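Local coordinates for pectinesterase inhibitor (Actinidia chinensis, PDB 1XG2), which inhibits pectin methylesterase by binding it in a protein-protein complex and may take part in regulating fruit ripening, at residues S58-A63 and G70-C75. Residues are numbered along the deposited sequence; the frame is centred on the assembly and turned at random.
Sequences SLTNQA and GRYETC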
loop_
_atom_site.group_PDB
_atom_site.type_symbol
_atom_site.label_atom_id
_atom_site.label_comp_id
_atom_site.label_asym_id
_atom_site.label_seq_id
_atom_site.Cartn_x
_atom_site.Cartn_y
_atom_site.Cartn_z
ATOM N N SER B 58 -1.528 15.061 -22.250
ATOM C CA SER B 58 -1.340 15.197 -23.698
ATOM C C SER B 58 -1.510 13.853 -24.417
ATOM O O SER B 58 -2.167 13.788 -25.458
ATOM C CB SER B 58 0.026 15.855 -23.994
ATOM O OG SER B 58 0.210 16.128 -25.372
ATOM N N LEU B 59 -0.970 12.774 -23.845
ATOM C CA LEU B 59 -1.129 11.427 -24.398
ATOM C C LEU B 59 -2.588 10.953 -24.410
ATOM O O LEU B 59 -3.028 10.319 -25.371
ATOM C CB LEU B 59 -0.266 10.424 -23.619
ATOM C CG LEU B 59 1.244 10.611 -23.787
ATOM C CD1 LEU B 59 2.037 9.814 -22.759
ATOM C CD2 LEU B 59 1.672 10.218 -25.192
ATOM N N THR B 60 -3.309 11.259 -23.334
ATOM C CA THR B 60 -4.741 10.992 -23.193
ATOM C C THR B 60 -5.551 11.715 -24.278
ATOM O O THR B 60 -6.440 11.138 -24.893
ATOM C CB THR B 60 -5.224 11.483 -21.796
ATOM O OG1 THR B 60 -4.587 10.722 -20.755
ATOM C CG2 THR B 60 -6.707 11.218 -21.593
ATOM N N ASN B 61 -5.219 12.984 -24.492
ATOM C CA ASN B 61 -5.931 13.863 -25.418
ATOM C C ASN B 61 -5.835 13.413 -26.888
ATOM O O ASN B 61 -6.556 13.936 -27.748
ATOM C CB ASN B 61 -5.380 15.285 -25.256
ATOM C CG ASN B 61 -6.256 16.343 -25.912
ATOM O OD1 ASN B 61 -7.422 16.510 -25.558
ATOM N ND2 ASN B 61 -5.681 17.081 -26.858
ATOM N N GLN B 62 -4.942 12.468 -27.188
ATOM C CA GLN B 62 -4.807 11.929 -28.546
ATOM C C GLN B 62 -5.178 10.443 -28.633
ATOM O O GLN B 62 -4.949 9.798 -29.651
ATOM C CB GLN B 62 -3.382 12.140 -29.061
ATOM C CG GLN B 62 -2.291 11.481 -28.231
ATOM C CD GLN B 62 -0.997 11.337 -28.982
ATOM O OE1 GLN B 62 -0.934 10.618 -29.985
ATOM N NE2 GLN B 62 0.055 12.002 -28.494
ATOM N N ALA B 63 -5.728 9.908 -27.549
ATOM C CA ALA B 63 -6.078 8.500 -27.462
ATOM C C ALA B 63 -7.587 8.330 -27.566
ATOM O O ALA B 63 -8.354 9.160 -27.077
ATOM C CB ALA B 63 -5.584 7.913 -26.137
ATOM N N GLY B 70 -7.695 4.223 -19.956
ATOM C CA GLY B 70 -7.786 3.813 -18.558
ATOM C C GLY B 70 -6.409 3.700 -17.910
ATOM O O GLY B 70 -6.259 3.986 -16.729
ATOM N N ARG B 71 -5.414 3.265 -18.677
ATOM C CA ARG B 71 -4.032 3.222 -18.204
ATOM C C ARG B 71 -3.490 4.629 -17.963
ATOM O O ARG B 71 -2.902 4.918 -16.899
ATOM C CB ARG B 71 -3.150 2.422 -19.159
ATOM C CG ARG B 71 -3.505 0.960 -19.161
ATOM C CD ARG B 71 -2.778 0.132 -20.196
ATOM N NE ARG B 71 -3.024 -1.278 -19.951
ATOM C CZ ARG B 71 -2.219 -2.265 -20.304
ATOM N NH1 ARG B 71 -2.545 -3.507 -19.987
ATOM N NH2 ARG B 71 -1.113 -2.035 -20.994
ATOM N N TYR B 72 -3.730 5.534 -18.910
ATOM C CA TYR B 72 -3.315 6.916 -18.730
ATOM C C TYR B 72 -4.027 7.574 -17.552
ATOM O O TYR B 72 -3.439 8.390 -16.852
ATOM C CB TYR B 72 -3.589 7.746 -19.976
ATOM C CG TYR B 72 -2.742 7.423 -21.189
ATOM C CD1 TYR B 72 -3.265 7.578 -22.477
ATOM C CD2 TYR B 72 -1.411 7.003 -21.064
ATOM C CE1 TYR B 72 -2.500 7.306 -23.603
ATOM C CE2 TYR B 72 -0.644 6.719 -22.177
ATOM C CZ TYR B 72 -1.187 6.881 -23.451
ATOM O OH TYR B 72 -0.413 6.604 -24.563
ATOM N N GLU B 73 -5.296 7.238 -17.338
ATOM C CA GLU B 73 -6.038 7.874 -16.257
ATOM C C GLU B 73 -5.478 7.412 -14.917
ATOM O O GLU B 73 -5.376 8.196 -13.985
ATOM C CB GLU B 73 -7.537 7.610 -16.345
ATOM C CG GLU B 73 -8.346 8.373 -15.288
ATOM C CD GLU B 73 -8.185 9.904 -15.363
ATOM O OE1 GLU B 73 -8.081 10.455 -16.488
ATOM O OE2 GLU B 73 -8.162 10.575 -14.292
ATOM N N THR B 74 -5.085 6.150 -14.844
ATOM C CA THR B 74 -4.455 5.604 -13.641
ATOM C C THR B 74 -3.126 6.332 -13.394
ATOM O O THR B 74 -2.824 6.760 -12.276
ATOM C CB THR B 74 -4.249 4.092 -13.834
ATOM O OG1 THR B 74 -5.512 3.421 -13.752
ATOM C CG2 THR B 74 -3.416 3.473 -12.722
ATOM N N CYS B 75 -2.333 6.493 -14.455
ATOM C CA CYS B 75 -1.061 7.216 -14.358
ATOM C C CYS B 75 -1.285 8.618 -13.850
ATOM O O CYS B 75 -0.592 9.088 -12.948
ATOM C CB CYS B 75 -0.360 7.246 -15.718
ATOM S SG CYS B 75 0.234 5.616 -16.186
HETATM O O HOH W 1 -1.520 8.269 -26.540
HETATM O O HOH W 2 -5.478 10.835 -18.170
#
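Tyr72 lays its ring against the last turn of helix 34-60, and Leu59 covers one face of it. Leu59 CB sits over that face in a CH-pi contact, 3.9 Å from the ring centroid and 20° off the normal, displaced toward the phenolic rim so that its nearest ring atom is Tyr72 CZ at 3.7 Å. Farther out, Leu59 CD1 skirts Tyr72 CE2, and the two side chains cross at about a right angle. The CA–CB bond of Tyr72 heads for 58-63, and with CG anti to the carbonyl carbon (chi1 -69°) the ring comes to lie against Leu59. Near the ring plane, at the edge, Ala63 CB meets Tyr72 CE1 at 4.0 Å. Ala63 reaches this position through the type I beta turn Thr60 to Ala63, closed by the bond from Ala63 N to Thr60 O.

The contact joins two successive antiparallel helices of the inhibitor's four-helix bundle, 34-60 and 66-95, close to the connection between them. Pro126 also packs on both Leu59 and Tyr72, bringing the loop before helix 127-149 into the same cluster. On helix 66-95 Thr74 is hydrogen-bonded to Thr78 of the pectinesterase chain, so the helix meets the enzyme here.

Polar groups across this contact are linked by water. One water donates to Leu59 O at 2.8 Å and also pairs with Tyr72 OH at 2.8 Å, tying the phenol to the backbone of Leu59. A leucine in place of Tyr72 has neither hydroxyl nor ring, which would probably leave that water without this link and a gap beneath Leu59 CB. Thr60 is modelled in two conformers; in one, OG1 passes Tyr72 CB at 3.2 Å, is hydrogen-bonded to Ile56 O and shares a water with Glu73 OE1, so these contacts are less certain.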